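Local coordinates for bradavidin 2 (Bradyrhizobium japonicum, PDB 4GGT), which binds biotin and belongs to the avidin family, whose fold is an eight-stranded antiparallel beta-barrel, at residues 10-15 and 24-29; 17-22 and 108-113; 50-55 and 69-74; 62-67 and 75-80. All coordinates share one frame; numbering follows the deposited sequence.

Contact 1 (10-15 and 24-29)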
loop_
_atom_site.group_PDB
_atom_site.type_symbol
_atom_site.label_atom_id
_atom_site.label_comp_id
_atom_site.label_asym_id
_atom_site.label_seq_id
_atom_site.Cartn_x
_atom_site.Cartn_y
_atom_site.Cartn_z
ATOM N N LEU A 10 0.113 12.815 7.436
ATOM C CA LEU A 10 0.215 12.420 5.994
ATOM C C LEU A 10 -0.116 13.571 5.036
ATOM O O LEU A 10 -1.285 13.945 4.909
ATOM C CB LEU A 10 -0.667 11.185 5.711
ATOM C CG LEU A 10 -0.656 10.578 4.302
ATOM C CD1 LEU A 10 0.756 10.195 3.834
ATOM C CD2 LEU A 10 -1.611 9.371 4.214
ATOM N N PRO A 11 0.904 14.125 4.336
ATOM C CA PRO A 11 0.595 15.179 3.370
ATOM C C PRO A 11 -0.299 14.642 2.264
ATOM O O PRO A 11 -0.177 13.464 1.866
ATOM C CB PRO A 11 1.957 15.564 2.786
ATOM C CG PRO A 11 2.963 15.012 3.723
ATOM C CD PRO A 11 2.344 13.799 4.349
ATOM N N ALA A 12 -1.174 15.510 1.776
ATOM C CA ALA A 12 -2.163 15.148 0.764
ATOM C C ALA A 12 -2.568 16.391 -0.020
ATOM O O ALA A 12 -2.813 17.436 0.585
ATOM C CB ALA A 12 -3.368 14.485 1.404
ATOM N N PRO A 13 -2.604 16.288 -1.366
ATOM C CA PRO A 13 -2.177 15.076 -2.065
ATOM C C PRO A 13 -0.683 14.835 -2.005
ATOM O O PRO A 13 0.121 15.754 -1.770
ATOM C CB PRO A 13 -2.645 15.304 -3.516
ATOM C CG PRO A 13 -3.603 16.478 -3.425
ATOM C CD PRO A 13 -3.119 17.299 -2.312
ATOM N N SER A 14 -0.286 13.585 -2.212
ATOM C CA SER A 14 1.123 13.279 -2.260
ATOM C C SER A 14 1.264 11.990 -3.012
ATOM O O SER A 14 0.269 11.302 -3.259
ATOM C CB SER A 14 1.717 13.169 -0.849
ATOM O OG SER A 14 1.055 12.190 -0.078
ATOM N N TYR A 15 2.489 11.686 -3.401
ATOM C CA TYR A 15 2.745 10.536 -4.247
ATOM C C TYR A 15 4.043 9.869 -3.781
ATOM O O TYR A 15 5.066 10.543 -3.611
ATOM C CB TYR A 15 2.822 11.011 -5.688
ATOM C CG TYR A 15 3.199 9.971 -6.700
ATOM C CD1 TYR A 15 2.320 8.954 -7.040
ATOM C CD2 TYR A 15 4.419 10.027 -7.341
ATOM C CE1 TYR A 15 2.658 7.999 -7.995
ATOM C CE2 TYR A 15 4.768 9.089 -8.293
ATOM C CZ TYR A 15 3.877 8.079 -8.614
ATOM O OH TYR A 15 4.242 7.154 -9.561
ATOM N N LEU A 24 1.862 4.783 -4.685
ATOM C CA LEU A 24 0.841 5.118 -3.720
ATOM C C LEU A 24 0.499 6.587 -3.891
ATOM O O LEU A 24 1.319 7.445 -3.594
ATOM C CB LEU A 24 1.348 4.863 -2.292
ATOM C CG LEU A 24 0.412 5.259 -1.134
ATOM C CD1 LEU A 24 -0.961 4.555 -1.210
ATOM C CD2 LEU A 24 1.083 5.032 0.222
ATOM N N LEU A 25 -0.707 6.853 -4.404
ATOM C CA LEU A 25 -1.180 8.239 -4.567
ATOM C C LEU A 25 -2.158 8.567 -3.444
ATOM O O LEU A 25 -3.155 7.866 -3.245
ATOM C CB LEU A 25 -1.886 8.378 -5.930
ATOM C CG LEU A 25 -1.915 9.646 -6.763
ATOM C CD1 LEU A 25 -3.248 9.648 -7.561
ATOM C CD2 LEU A 25 -1.630 10.961 -6.013
ATOM N N ILE A 26 -1.865 9.610 -2.669
ATOM C CA ILE A 26 -2.724 9.977 -1.562
ATOM C C ILE A 26 -3.555 11.158 -1.982
ATOM O O ILE A 26 -3.014 12.217 -2.339
ATOM C CB ILE A 26 -1.904 10.356 -0.286
ATOM C CG1 ILE A 26 -0.911 9.247 0.098
ATOM C CG2 ILE A 26 -2.840 10.674 0.861
ATOM C CD1 ILE A 26 -1.574 7.919 0.544
ATOM N N TRP A 27 -4.870 10.967 -2.009
ATOM C CA TRP A 27 -5.798 12.044 -2.386
ATOM C C TRP A 27 -6.067 12.990 -1.218
ATOM O O TRP A 27 -6.072 14.229 -1.368
ATOM C CB TRP A 27 -7.114 11.436 -2.864
ATOM C CG TRP A 27 -6.958 10.769 -4.206
ATOM C CD1 TRP A 27 -6.634 9.454 -4.455
ATOM C CD2 TRP A 27 -7.092 11.396 -5.488
ATOM N NE1 TRP A 27 -6.560 9.238 -5.807
ATOM C CE2 TRP A 27 -6.838 10.408 -6.467
ATOM C CE3 TRP A 27 -7.411 12.704 -5.908
ATOM C CZ2 TRP A 27 -6.905 10.676 -7.841
ATOM C CZ3 TRP A 27 -7.472 12.970 -7.277
ATOM C CH2 TRP A 27 -7.218 11.956 -8.226
ATOM N N SER A 28 -6.315 12.393 -0.064
ATOM C CA SER A 28 -6.702 13.097 1.143
ATOM C C SER A 28 -6.453 12.210 2.348
ATOM O O SER A 28 -6.317 10.977 2.222
ATOM C CB SER A 28 -8.172 13.566 1.100
ATOM O OG SER A 28 -9.074 12.487 0.984
ATOM N N ALA A 29 -6.349 12.848 3.513
ATOM C CA ALA A 29 -6.174 12.128 4.765
ATOM C C ALA A 29 -6.824 12.900 5.900
ATOM O O ALA A 29 -6.292 12.951 7.020
ATOM C CB ALA A 29 -4.717 11.912 5.048
#
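Ser14 and Ile26 form an antiparallel hydrogen-bonded pair, with Ile26 N to Ser14 O at 2.8 Å nearly straight (172°) and Ser14 N to Ile26 O at 3.1 Å; Tyr15 and Leu25 follow as a non-hydrogen-bonded pair. Ser14 and Ile26 send their side chains to the same face, where Ser14 OG lies 3.5 Å from both CB and CG1 of Ile26. The hydroxyl, set between the backbone N and the carbonyl carbon (chi1 58°), donates to Pro11 O at 2.6 Å from above the carbonyl plane, and Trp16 NE1 is a further partner. Strands 14-17 and 23-28 make up the first hairpin of the barrel, with the N-terminal residues folded against its second strand. Leu10 and Ile26 meet tip to tip, Leu10 CD2 lying 3.8 Å from Ile26 CG2. Ile26 CG2 also takes Ala12 CB at 3.9 Å, while Ala12 CB rests 3.6 Å from Ser28 CA. An alanine in place of Ser14 would probably leave both Pro11 O and Trp16 NE1 without their hydroxyl partner and the segment before the strand less firmly fixed. Opposite, the Tyr15 ring stacks with Trp115, which Leu25 also touches.

Contact 2 (17-22 and 108-113)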
loop_
_atom_site.group_PDB
_atom_site.type_symbol
_atom_site.label_atom_id
_atom_site.label_comp_id
_atom_site.label_asym_id
_atom_site.label_seq_id
_atom_site.Cartn_x
_atom_site.Cartn_y
_atom_site.Cartn_z
ATOM N N LYS A 17 6.560 6.068 -3.757
ATOM C CA LYS A 17 6.921 4.803 -4.406
ATOM C C LYS A 17 7.810 3.975 -3.511
ATOM O O LYS A 17 8.631 4.530 -2.790
ATOM C CB LYS A 17 7.639 5.045 -5.738
ATOM C CG LYS A 17 6.709 5.650 -6.802
ATOM C CD LYS A 17 7.429 6.016 -8.099
ATOM C CE LYS A 17 8.160 4.850 -8.697
ATOM N NZ LYS A 17 8.673 5.190 -10.072
ATOM N N ASN A 18 7.670 2.645 -3.567
ATOM C CA ASN A 18 8.543 1.779 -2.766
ATOM C C ASN A 18 9.678 1.293 -3.655
ATOM O O ASN A 18 9.714 1.643 -4.825
ATOM C CB ASN A 18 7.763 0.630 -2.086
ATOM C CG ASN A 18 7.170 -0.367 -3.074
ATOM O OD1 ASN A 18 7.482 -0.327 -4.251
ATOM N ND2 ASN A 18 6.276 -1.257 -2.588
ATOM N N GLU A 19 10.583 0.500 -3.096
ATOM C CA GLU A 19 11.790 0.118 -3.816
ATOM C C GLU A 19 11.497 -0.821 -4.989
ATOM O O GLU A 19 12.303 -0.895 -5.922
ATOM C CB GLU A 19 12.882 -0.430 -2.851
ATOM C CG GLU A 19 12.386 -1.451 -1.802
ATOM C CD GLU A 19 11.835 -0.816 -0.503
ATOM O OE1 GLU A 19 12.636 -0.453 0.418
ATOM O OE2 GLU A 19 10.593 -0.742 -0.390
ATOM N N ARG A 20 10.331 -1.482 -4.975
ATOM C CA ARG A 20 9.889 -2.365 -6.072
ATOM C C ARG A 20 9.162 -1.591 -7.198
ATOM O O ARG A 20 8.760 -2.194 -8.201
ATOM C CB ARG A 20 8.937 -3.463 -5.542
ATOM C CG ARG A 20 9.350 -4.144 -4.233
ATOM C CD ARG A 20 8.214 -5.004 -3.670
ATOM N NE ARG A 20 8.122 -4.941 -2.208
ATOM C CZ ARG A 20 8.643 -5.830 -1.355
ATOM N NH1 ARG A 20 9.320 -6.899 -1.787
ATOM N NH2 ARG A 20 8.484 -5.647 -0.053
ATOM N N GLY A 21 8.944 -0.284 -7.007
ATOM C CA GLY A 21 8.270 0.556 -7.995
ATOM C C GLY A 21 6.750 0.634 -7.929
ATOM O O GLY A 21 6.101 1.142 -8.856
ATOM N N SER A 22 6.177 0.103 -6.858
ATOM C CA SER A 22 4.744 0.261 -6.607
ATOM C C SER A 22 4.458 1.711 -6.251
ATOM O O SER A 22 5.322 2.382 -5.698
ATOM C CB SER A 22 4.298 -0.688 -5.497
ATOM O OG SER A 22 4.321 -2.026 -6.004
ATOM N N GLY A 108 8.721 -6.152 4.331
ATOM C CA GLY A 108 8.855 -4.724 4.662
ATOM C C GLY A 108 8.970 -3.887 3.399
ATOM O O GLY A 108 9.363 -4.397 2.354
ATOM N N ASP A 109 8.598 -2.612 3.482
ATOM C CA ASP A 109 8.735 -1.686 2.349
ATOM C C ASP A 109 9.096 -0.345 2.921
ATOM O O ASP A 109 8.623 0.022 3.997
ATOM C CB ASP A 109 7.399 -1.482 1.631
ATOM C CG ASP A 109 7.143 -2.472 0.511
ATOM O OD1 ASP A 109 8.114 -2.920 -0.141
ATOM O OD2 ASP A 109 5.938 -2.723 0.224
ATOM N N ILE A 110 9.882 0.422 2.176
ATOM C CA ILE A 110 9.977 1.866 2.494
ATOM C C ILE A 110 9.445 2.629 1.284
ATOM O O ILE A 110 9.973 2.493 0.165
ATOM C CB ILE A 110 11.432 2.318 2.846
ATOM C CG1 ILE A 110 12.020 1.434 3.950
ATOM C CG2 ILE A 110 11.454 3.822 3.199
ATOM C CD1 ILE A 110 13.520 1.745 4.283
ATOM N N PHE A 111 8.404 3.417 1.500
ATOM C CA PHE A 111 7.889 4.296 0.465
ATOM C C PHE A 111 8.607 5.623 0.640
ATOM O O PHE A 111 8.777 6.094 1.757
ATOM C CB PHE A 111 6.396 4.502 0.640
ATOM C CG PHE A 111 5.598 3.275 0.334
ATOM C CD1 PHE A 111 5.448 2.274 1.293
ATOM C CD2 PHE A 111 5.038 3.100 -0.935
ATOM C CE1 PHE A 111 4.725 1.091 1.004
ATOM C CE2 PHE A 111 4.294 1.936 -1.257
ATOM C CZ PHE A 111 4.124 0.934 -0.270
ATOM N N THR A 112 9.006 6.204 -0.475
ATOM C CA THR A 112 9.680 7.496 -0.467
ATOM C C THR A 112 8.799 8.467 -1.208
ATOM O O THR A 112 8.251 8.127 -2.266
ATOM C CB THR A 112 11.030 7.363 -1.181
ATOM O OG1 THR A 112 11.867 6.524 -0.379
ATOM C CG2 THR A 112 11.713 8.721 -1.303
ATOM N N ARG A 113 8.619 9.660 -0.634
ATOM C CA ARG A 113 7.807 10.669 -1.286
ATOM C C ARG A 113 8.468 11.200 -2.566
ATOM O O ARG A 113 9.659 11.555 -2.591
ATOM C CB ARG A 113 7.334 11.773 -0.308
ATOM C CG ARG A 113 6.833 13.029 -1.040
ATOM C CD ARG A 113 5.479 13.553 -0.627
ATOM N NE ARG A 113 5.563 14.537 0.413
ATOM C CZ ARG A 113 4.880 15.691 0.485
ATOM N NH1 ARG A 113 4.028 16.120 -0.451
ATOM N NH2 ARG A 113 5.093 16.449 1.535
#
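Asp109 OD1 is gripped by two nitrogens of Arg20, NH2 at 2.8 Å and NE at 2.9 Å, the second bond being weak in angle. The two side chains cross at about a right angle, and NH2 meets OD1 from above the carboxylate plane, 55° out of it. The other oxygen, OD2, takes a weak bond from Asn18 ND2 at 3.2 Å and a further hydrogen bond from the indole NE1 of Trp78. Biotin is bound by both Asn18 and Asp109, so this network ties together two ligand-binding residues of the pocket, which holds no ligand here. Asn18 opens a type I turn to Gly21. Its OD1 accepts from Ser22 N at 2.9 Å, which helps fix the amide, while its CB lies over one face of the Phe111 ring, 3.9 Å from the centroid. Glu19 OE2 accepts the backbone N of Ile110 at 2.9 Å through its syn lone pair, the chain being bent at chi2 (-87°) to bring CD round. Glu19 OE2 is also 3.3 Å from Asp109 OD1; the guanidinium of Arg20 would probably offset this approach of like charges. At Lys17 and Thr112 a pair of backbone hydrogen bonds joins strand 14-17 to strand 103-113, the first and last strands, and so closes the barrel. On its other edge strand 103-113 is bonded to strand 86-95 through Thr89 and Met87, and the Phe111 ring reaches inward to Trp16 and to Phe38 of strand 33-39.

Contact 3 (50-55 and 69-74)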
loop_
_atom_site.group_PDB
_atom_site.type_symbol
_atom_site.label_atom_id
_atom_site.label_comp_id
_atom_site.label_asym_id
_atom_site.label_seq_id
_atom_site.Cartn_x
_atom_site.Cartn_y
_atom_site.Cartn_z
ATOM N N ILE A 50 -2.899 -2.187 -12.481
ATOM C CA ILE A 50 -4.243 -1.698 -12.318
ATOM C C ILE A 50 -4.341 -0.964 -10.977
ATOM O O ILE A 50 -3.807 -1.451 -9.961
ATOM C CB ILE A 50 -5.370 -2.752 -12.601
ATOM C CG1 ILE A 50 -5.987 -3.294 -11.368
ATOM C CG2 ILE A 50 -5.040 -3.763 -13.714
ATOM C CD1 ILE A 50 -7.284 -2.659 -11.191
ATOM N N PRO A 51 -4.942 0.233 -11.003
ATOM C CA PRO A 51 -5.073 1.035 -9.774
ATOM C C PRO A 51 -6.190 0.507 -8.879
ATOM O O PRO A 51 -7.281 0.199 -9.366
ATOM C CB PRO A 51 -5.376 2.434 -10.306
ATOM C CG PRO A 51 -6.197 2.175 -11.554
ATOM C CD PRO A 51 -5.504 0.939 -12.176
ATOM N N TYR A 52 -5.877 0.336 -7.593
ATOM C CA TYR A 52 -6.859 -0.083 -6.593
ATOM C C TYR A 52 -6.955 0.926 -5.483
ATOM O O TYR A 52 -5.971 1.617 -5.184
ATOM C CB TYR A 52 -6.478 -1.416 -6.001
ATOM C CG TYR A 52 -6.616 -2.564 -6.965
ATOM C CD1 TYR A 52 -5.486 -3.156 -7.529
ATOM C CD2 TYR A 52 -7.880 -3.042 -7.327
ATOM C CE1 TYR A 52 -5.594 -4.199 -8.387
ATOM C CE2 TYR A 52 -8.012 -4.096 -8.220
ATOM C CZ TYR A 52 -6.860 -4.670 -8.736
ATOM O OH TYR A 52 -6.969 -5.710 -9.627
ATOM N N PRO A 53 -8.131 1.015 -4.839
ATOM C CA PRO A 53 -8.227 1.913 -3.689
ATOM C C PRO A 53 -7.287 1.511 -2.562
ATOM O O PRO A 53 -7.053 0.314 -2.331
ATOM C CB PRO A 53 -9.673 1.715 -3.206
ATOM C CG PRO A 53 -10.397 1.225 -4.364
ATOM C CD PRO A 53 -9.420 0.354 -5.126
ATOM N N ALA A 54 -6.743 2.508 -1.873
ATOM C CA ALA A 54 -6.014 2.284 -0.631
ATOM C C ALA A 54 -6.822 2.977 0.477
ATOM O O ALA A 54 -7.200 4.150 0.342
ATOM C CB ALA A 54 -4.600 2.838 -0.693
ATOM N N ALA A 55 -7.136 2.203 1.500
ATOM C CA ALA A 55 -7.905 2.688 2.654
ATOM C C ALA A 55 -7.160 2.392 3.940
ATOM O O ALA A 55 -6.553 1.324 4.117
ATOM C CB ALA A 55 -9.248 2.019 2.704
ATOM N N PHE A 69 -6.444 -6.424 -4.195
ATOM C CA PHE A 69 -6.204 -6.601 -5.629
ATOM C C PHE A 69 -7.307 -7.555 -6.092
ATOM O O PHE A 69 -7.169 -8.786 -6.004
ATOM C CB PHE A 69 -4.810 -7.175 -5.903
ATOM C CG PHE A 69 -3.695 -6.337 -5.319
ATOM C CD1 PHE A 69 -3.200 -6.625 -4.054
ATOM C CD2 PHE A 69 -3.216 -5.233 -6.017
ATOM C CE1 PHE A 69 -2.175 -5.825 -3.492
ATOM C CE2 PHE A 69 -2.203 -4.414 -5.480
ATOM C CZ PHE A 69 -1.687 -4.714 -4.235
ATOM N N ALA A 70 -8.421 -6.972 -6.506
ATOM C CA ALA A 70 -9.693 -7.711 -6.528
ATOM C C ALA A 70 -9.662 -8.901 -7.464
ATOM O O ALA A 70 -10.153 -9.994 -7.097
ATOM C CB ALA A 70 -10.843 -6.785 -6.866
ATOM N N GLN A 71 -9.068 -8.714 -8.638
ATOM C CA GLN A 71 -9.095 -9.770 -9.666
ATOM C C GLN A 71 -8.155 -10.936 -9.332
ATOM O O GLN A 71 -8.235 -12.003 -9.942
ATOM C CB GLN A 71 -8.799 -9.176 -11.057
ATOM C CG GLN A 71 -9.936 -8.303 -11.636
ATOM C CD GLN A 71 -10.223 -7.042 -10.830
ATOM O OE1 GLN A 71 -11.382 -6.759 -10.484
ATOM N NE2 GLN A 71 -9.176 -6.288 -10.504
ATOM N N CYS A 72 -7.296 -10.734 -8.333
ATOM C CA CYS A 72 -6.280 -11.688 -7.900
ATOM C C CYS A 72 -6.564 -12.348 -6.543
ATOM O O CYS A 72 -5.725 -13.088 -6.032
ATOM C CB CYS A 72 -4.916 -10.979 -7.860
ATOM S SG CYS A 72 -4.449 -10.384 -9.535
ATOM N N ASN A 73 -7.730 -12.093 -5.941
ATOM C CA ASN A 73 -8.035 -12.716 -4.643
ATOM C C ASN A 73 -6.905 -12.544 -3.633
ATOM O O ASN A 73 -6.405 -13.490 -3.001
ATOM C CB ASN A 73 -8.440 -14.211 -4.781
ATOM C CG ASN A 73 -9.458 -14.452 -5.895
ATOM O OD1 ASN A 73 -9.189 -15.220 -6.818
ATOM N ND2 ASN A 73 -10.583 -13.784 -5.842
ATOM N N SER A 74 -6.497 -11.294 -3.480
ATOM C CA SER A 74 -5.460 -11.010 -2.527
ATOM C C SER A 74 -5.651 -9.621 -1.971
ATOM O O SER A 74 -6.258 -8.754 -2.617
ATOM C CB SER A 74 -4.063 -11.200 -3.134
ATOM O OG SER A 74 -3.895 -10.486 -4.317
#
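Tyr52 and Phe69 carry the aromatic part of the contact. With CG anti to the carbonyl carbon (chi1 -70°), the Tyr52 ring leaves its strand toward Phe69. Their ring planes stand at 86° with centroids 5.4 Å apart, and the nearest carbons, Tyr52 CD1 and Phe69 CD2, are 3.4 Å apart. A CH-pi contact adds to this: Phe69 CA sits over one face of the Tyr52 ring, 3.8 Å from its centroid. The opposite face is met by Ile50 CD1 from the tyrosine's own segment, so the phenol is held between the Ile50 CD1 methyl and Phe69 CA at the end of strand 62-69. Further apolar contact is slight, with Tyr52 CE2 4.1 Å from Ala70 CB.

On the polar side, the Gln71 amide lies nearly coplanar with the tyrosine ring and brings NE2 to its edge. The separation of Tyr52 OH and Gln71 NE2, 2.4 Å, is too short to be taken at face value, so the detail there is doubtful. Within the 3-10 turn, Cys72 N donates to Phe69 O at 3.0 Å. Phe69 N bonds to the carbonyl of Ser74, a biotin-binding residue.

No clear hydrogen bond links the two segments, so the loop between strands 62-69 and 74-80 meets strand 51-59 chiefly by aromatic and apolar fit; backbone bonds brace the turn itself, while the Cys72-Cys47 disulfide fastens it to the chain just before strand 51-59.

Contact 4 (62-67 and 75-80)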
loop_
_atom_site.group_PDB
_atom_site.type_symbol
_atom_site.label_atom_id
_atom_site.label_comp_id
_atom_site.label_asym_id
_atom_site.label_seq_id
_atom_site.Cartn_x
_atom_site.Cartn_y
_atom_site.Cartn_z
ATOM N N GLY A 62 1.274 6.760 13.880
ATOM C CA GLY A 62 1.654 6.160 12.596
ATOM C C GLY A 62 0.481 5.989 11.658
ATOM O O GLY A 62 -0.481 6.757 11.713
ATOM N N LEU A 63 0.571 4.997 10.778
ATOM C CA LEU A 63 -0.485 4.782 9.795
ATOM C C LEU A 63 -0.589 3.326 9.383
ATOM O O LEU A 63 0.351 2.551 9.559
ATOM C CB LEU A 63 -0.242 5.665 8.552
ATOM C CG LEU A 63 0.636 5.182 7.375
ATOM C CD1 LEU A 63 0.431 6.117 6.152
ATOM C CD2 LEU A 63 2.104 5.094 7.722
ATOM N N TYR A 64 -1.748 2.952 8.839
ATOM C CA TYR A 64 -1.852 1.667 8.155
ATOM C C TYR A 64 -2.740 1.861 6.951
ATOM O O TYR A 64 -3.597 2.752 6.948
ATOM C CB TYR A 64 -2.399 0.545 9.047
ATOM C CG TYR A 64 -3.900 0.534 9.293
ATOM C CD1 TYR A 64 -4.457 1.152 10.418
ATOM C CD2 TYR A 64 -4.769 -0.120 8.396
ATOM C CE1 TYR A 64 -5.873 1.106 10.641
ATOM C CE2 TYR A 64 -6.145 -0.168 8.599
ATOM C CZ TYR A 64 -6.690 0.455 9.717
ATOM O OH TYR A 64 -8.064 0.388 9.902
ATOM N N PHE A 65 -2.499 1.064 5.916
ATOM C CA PHE A 65 -3.460 1.064 4.790
ATOM C C PHE A 65 -3.551 -0.321 4.189
ATOM O O PHE A 65 -2.644 -1.152 4.373
ATOM C CB PHE A 65 -3.149 2.138 3.762
ATOM C CG PHE A 65 -1.753 2.043 3.189
ATOM C CD1 PHE A 65 -0.681 2.641 3.856
ATOM C CD2 PHE A 65 -1.504 1.312 2.058
ATOM C CE1 PHE A 65 0.582 2.538 3.365
ATOM C CE2 PHE A 65 -0.214 1.236 1.550
ATOM C CZ PHE A 65 0.811 1.813 2.216
ATOM N N VAL A 66 -4.682 -0.581 3.546
ATOM C CA VAL A 66 -4.992 -1.891 2.988
ATOM C C VAL A 66 -5.380 -1.706 1.520
ATOM O O VAL A 66 -6.099 -0.767 1.160
ATOM C CB VAL A 66 -6.144 -2.614 3.779
ATOM C CG1 VAL A 66 -7.417 -1.787 3.842
ATOM C CG2 VAL A 66 -6.433 -3.973 3.170
ATOM N N VAL A 67 -4.828 -2.569 0.653
ATOM C CA VAL A 67 -5.210 -2.572 -0.735
ATOM C C VAL A 67 -5.705 -3.981 -1.108
ATOM O O VAL A 67 -5.049 -4.965 -0.796
ATOM C CB VAL A 67 -4.027 -2.209 -1.644
ATOM C CG1 VAL A 67 -4.421 -2.322 -3.121
ATOM C CG2 VAL A 67 -3.539 -0.767 -1.302
ATOM N N PHE A 75 -5.135 -9.444 -0.773
ATOM C CA PHE A 75 -4.994 -8.103 -0.228
ATOM C C PHE A 75 -3.748 -8.001 0.603
ATOM O O PHE A 75 -3.234 -8.998 1.136
ATOM C CB PHE A 75 -6.249 -7.661 0.543
ATOM C CG PHE A 75 -6.535 -8.486 1.750
ATOM C CD1 PHE A 75 -5.882 -8.214 2.948
ATOM C CD2 PHE A 75 -7.467 -9.536 1.697
ATOM C CE1 PHE A 75 -6.120 -8.987 4.086
ATOM C CE2 PHE A 75 -7.744 -10.296 2.851
ATOM C CZ PHE A 75 -7.076 -10.014 4.039
ATOM N N THR A 76 -3.243 -6.782 0.706
ATOM C CA THR A 76 -2.071 -6.497 1.547
ATOM C C THR A 76 -2.404 -5.381 2.523
ATOM O O THR A 76 -3.080 -4.436 2.148
ATOM C CB THR A 76 -0.922 -6.100 0.658
ATOM O OG1 THR A 76 -0.715 -7.168 -0.266
ATOM C CG2 THR A 76 0.381 -5.837 1.457
ATOM N N ARG A 77 -1.902 -5.504 3.750
ATOM C CA ARG A 77 -2.048 -4.444 4.730
ATOM C C ARG A 77 -0.652 -3.988 5.067
ATOM O O ARG A 77 0.187 -4.832 5.472
ATOM C CB ARG A 77 -2.722 -4.965 5.989
ATOM C CG ARG A 77 -3.003 -3.837 7.018
ATOM C CD ARG A 77 -1.809 -3.602 7.970
ATOM N NE ARG A 77 -1.680 -4.563 9.076
ATOM C CZ ARG A 77 -0.711 -5.461 9.227
ATOM N NH1 ARG A 77 0.252 -5.673 8.307
ATOM N NH2 ARG A 77 -0.733 -6.214 10.304
ATOM N N TRP A 78 -0.448 -2.669 4.997
ATOM C CA TRP A 78 0.837 -2.074 5.414
ATOM C C TRP A 78 0.590 -1.316 6.721
ATOM O O TRP A 78 -0.449 -0.664 6.887
ATOM C CB TRP A 78 1.300 -1.059 4.376
ATOM C CG TRP A 78 1.862 -1.597 3.093
ATOM C CD1 TRP A 78 3.179 -1.709 2.764
ATOM C CD2 TRP A 78 1.114 -1.998 1.939
ATOM N NE1 TRP A 78 3.322 -2.203 1.480
ATOM C CE2 TRP A 78 2.063 -2.391 0.944
ATOM C CE3 TRP A 78 -0.257 -2.080 1.647
ATOM C CZ2 TRP A 78 1.670 -2.856 -0.323
ATOM C CZ3 TRP A 78 -0.664 -2.545 0.399
ATOM C CH2 TRP A 78 0.316 -2.935 -0.587
ATOM N N VAL A 79 1.548 -1.398 7.649
ATOM C CA VAL A 79 1.490 -0.625 8.858
ATOM C C VAL A 79 2.894 0.005 9.028
ATOM O O VAL A 79 3.903 -0.638 8.725
ATOM C CB VAL A 79 1.022 -1.466 10.086
ATOM C CG1 VAL A 79 1.787 -2.809 10.178
ATOM C CG2 VAL A 79 1.100 -0.635 11.361
ATOM N N GLY A 80 2.936 1.265 9.416
ATOM C CA GLY A 80 4.217 1.963 9.526
ATOM C C GLY A 80 4.090 3.353 10.096
ATOM O O GLY A 80 3.188 3.649 10.900
#
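Residues 62-67 and 75-80 are paired strands of a beta hairpin, antiparallel at 171° with axes 4.6 Å apart, between strands 51-59 and 86-95 of the sheet. Leu63 with Gly80, Phe65 with Trp78 and Val67 with Thr76 each exchange two backbone hydrogen bonds; Trp78 N to Phe65 O, at 2.7 Å, is the shortest. Gly62 has backbone angles that call for glycine, and a CB there would run into Gly80 O. On the face bearing Leu63, Phe65, Val67, Thr76 and Trp78, which lines the interior of the avidin barrel, the side chains are mostly apolar. With CG between its backbone N and carbonyl carbon (chi1 57°), the Phe65 ring swings toward the facing strand, where Trp78 CB stands over one face, 3.9 Å from the centroid. The rings are near parallel (15°) but slid apart, touching at Phe65 CE2 and Trp78 CE3, 3.3 Å apart. Trp78 CZ3 meets Val67 CG2 at 3.8 Å, and Thr76 CG2, from the indole's own strand, lies on the face opposite Phe65. An alanine at Trp78 would probably leave OD2 of the biotin-binding Asp109 without its NE1 donor and open a gap beside Phe65 and Val67. Tyr64 and Val79 pack on the other face through their CB atoms.

All four contacts belong to one closed barrel. Contact 1 pairs its first two strands, contact 2 brings the last strand back to the first, and contact 4 pairs strands 62-69 and 74-80, whose connecting loop contact 3 packs against strand 51-59. Contacts 2 and 4 meet at Asp109, a biotin-binding residue, whose OD2 lies 2.9 Å from Trp78 NE1. Contacts 2 and 3 do not touch; their centres lie about 17 Å apart on opposite sides of the chain's centre, yet both hold biotin-binding residues. Contact 3 joins contact 4, Ala55 O lying 2.7 Å from Val66 N. Leu24 of contact 1 reaches Phe65 of contact 4, CD2 to CZ 3.8 Å.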